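Local coordinates for protein putative mRNA interferase YoeB (Agrobacterium tumefaciens, PDB 6N90) that is a putative mRNA interferase, a YoeB-family toxin of a type II toxin-antitoxin system that probably acts as an endonuclease on messenger RNA, at residues Arg65-Val70 with Val81-Phe86. Residues are numbered along the deposited sequence; the frame is centred on the assembly and turned at random.
Sequences RFVYRV and VIQCRF
Val67 O takes two backbone donors from the antiparallel strand: Ile82 N at 2.8 Å, and Gln83 N in a weak bond at 3.4 Å. One residue facing two is a classic beta bulge; it fits the helix-like psi of Ile82 (-38°) and shifts the register by one. Val67 N completes the pair by donating to Gln83 O (3.0 Å). Beyond the regular pairing, Arg65 N reaches Phe86 O at 2.9 Å; the same oxygen receives a weak, bent bond from Gln83 NE2, which also bonds weakly to His87 O, so a side-chain amide suits this chain exit. On the face carrying Val67 and Gln83, Gln83, extended beyond CG, crosses Val67 obliquely, its CD 3.8 Å from Val67 CG2: flat amide over a branched, strand-favouring side chain. On the opposite face the contacts between the strands are apolar. Phe66, its CG anti to the backbone N (chi1 173°), meets Val81 at about a right angle, Phe66 CE1 lying 3.9 Å from Val81 CG2, while small Cys84 fits CB at the ring edge. The end of Tyr68 leads away, its hydroxyl serving Pro38 O and Arg58 NE. This hairpin pairing lies between strands 2-5 and 56-59, with helix 21-36 against Phe66, Tyr68 and Cys84.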
# COMPACT_ATOMS: atom_id res chain seq x y z
N ARG A 65 -9.65 7.98 -11.90
CA ARG A 65 -10.47 7.74 -10.73
C ARG A 65 -9.82 6.78 -9.74
O ARG A 65 -9.02 5.89 -10.11
CB ARG A 65 -11.85 7.20 -11.15
CG ARG A 65 -12.59 8.09 -12.15
CD ARG A 65 -12.61 9.56 -11.71
NE ARG A 65 -13.13 10.44 -12.76
CZ ARG A 65 -14.37 10.90 -12.78
NH1 ARG A 65 -15.20 10.60 -11.79
NH2 ARG A 65 -14.78 11.69 -13.76
N PHE A 66 -10.15 7.00 -8.47
CA PHE A 66 -9.65 6.22 -7.35
C PHE A 66 -10.83 5.37 -6.91
O PHE A 66 -11.80 5.91 -6.38
CB PHE A 66 -9.13 7.17 -6.24
CG PHE A 66 -8.73 6.49 -4.93
CD1 PHE A 66 -7.49 5.92 -4.77
CD2 PHE A 66 -9.60 6.50 -3.84
CE1 PHE A 66 -7.11 5.34 -3.57
CE2 PHE A 66 -9.24 5.89 -2.63
CZ PHE A 66 -7.98 5.32 -2.51
N VAL A 67 -10.76 4.07 -7.17
CA VAL A 67 -11.84 3.16 -6.81
C VAL A 67 -11.38 2.29 -5.62
O VAL A 67 -10.27 1.75 -5.60
CB VAL A 67 -12.26 2.29 -8.01
CG1 VAL A 67 -13.45 1.36 -7.63
CG2 VAL A 67 -12.64 3.17 -9.20
N TYR A 68 -12.26 2.17 -4.63
CA TYR A 68 -11.88 1.53 -3.38
C TYR A 68 -13.09 0.93 -2.69
O TYR A 68 -14.23 1.17 -3.08
CB TYR A 68 -11.23 2.57 -2.44
CG TYR A 68 -12.21 3.66 -2.06
CD1 TYR A 68 -12.48 4.72 -2.93
CD2 TYR A 68 -12.87 3.63 -0.83
CE1 TYR A 68 -13.39 5.71 -2.59
CE2 TYR A 68 -13.76 4.61 -0.48
CZ TYR A 68 -14.03 5.64 -1.36
OH TYR A 68 -14.94 6.62 -1.00
N ARG A 69 -12.81 0.17 -1.64
CA ARG A 69 -13.85 -0.32 -0.76
C ARG A 69 -13.30 -0.41 0.64
O ARG A 69 -12.21 -0.94 0.84
CB ARG A 69 -14.36 -1.69 -1.24
CG ARG A 69 -15.41 -2.33 -0.36
CD ARG A 69 -15.89 -3.66 -0.95
NE ARG A 69 -14.80 -4.63 -1.12
CZ ARG A 69 -14.95 -5.84 -1.67
NH1 ARG A 69 -16.15 -6.22 -2.10
NH2 ARG A 69 -13.93 -6.67 -1.78
N VAL A 70 -14.03 0.10 1.62
CA VAL A 70 -13.63 -0.08 3.00
C VAL A 70 -14.38 -1.27 3.55
O VAL A 70 -15.61 -1.32 3.46
CB VAL A 70 -13.92 1.17 3.86
CG1 VAL A 70 -13.74 0.84 5.32
CG2 VAL A 70 -13.00 2.31 3.46
N VAL A 81 -7.73 -0.73 -2.37
CA VAL A 81 -7.67 0.07 -3.59
C VAL A 81 -7.72 -0.84 -4.81
O VAL A 81 -6.86 -1.69 -4.99
CB VAL A 81 -6.40 0.92 -3.65
CG1 VAL A 81 -6.38 1.78 -4.95
CG2 VAL A 81 -6.27 1.75 -2.39
N ILE A 82 -8.73 -0.62 -5.65
CA ILE A 82 -8.98 -1.42 -6.83
C ILE A 82 -8.37 -0.78 -8.07
O ILE A 82 -7.85 -1.48 -8.94
CB ILE A 82 -10.51 -1.62 -7.04
CG1 ILE A 82 -11.14 -2.11 -5.74
CG2 ILE A 82 -10.79 -2.59 -8.17
CD1 ILE A 82 -10.49 -3.35 -5.18
N GLN A 83 -8.42 0.54 -8.13
CA GLN A 83 -7.86 1.28 -9.27
C GLN A 83 -7.39 2.68 -8.83
O GLN A 83 -7.99 3.26 -7.94
CB GLN A 83 -8.92 1.36 -10.40
CG GLN A 83 -9.01 2.65 -11.19
CD GLN A 83 -10.22 2.64 -12.14
OE1 GLN A 83 -10.92 1.63 -12.28
NE2 GLN A 83 -10.46 3.78 -12.77
N CYS A 84 -6.33 3.22 -9.43
CA CYS A 84 -5.96 4.61 -9.18
C CYS A 84 -5.46 5.26 -10.48
O CYS A 84 -4.51 6.05 -10.50
CB CYS A 84 -4.90 4.71 -8.06
SG CYS A 84 -3.31 3.99 -8.49
N ARG A 85 -6.14 4.92 -11.57
CA ARG A 85 -5.79 5.38 -12.91
C ARG A 85 -6.96 5.08 -13.85
O ARG A 85 -7.60 4.05 -13.71
CB ARG A 85 -4.51 4.68 -13.39
CG ARG A 85 -3.87 5.30 -14.63
CD ARG A 85 -2.54 4.60 -14.91
NE ARG A 85 -1.95 5.00 -16.19
CZ ARG A 85 -1.11 4.24 -16.88
NH1 ARG A 85 -0.75 3.05 -16.44
NH2 ARG A 85 -0.63 4.67 -18.04
N PHE A 86 -7.22 5.99 -14.78
CA PHE A 86 -8.28 5.86 -15.80
C PHE A 86 -9.70 5.96 -15.24
O PHE A 86 -9.91 6.06 -14.03
CB PHE A 86 -8.13 4.53 -16.56
CG PHE A 86 -6.78 4.35 -17.19
CD1 PHE A 86 -6.28 5.31 -18.07
CD2 PHE A 86 -6.02 3.23 -16.91
CE1 PHE A 86 -5.04 5.15 -18.64
CE2 PHE A 86 -4.78 3.07 -17.47
CZ PHE A 86 -4.28 4.04 -18.33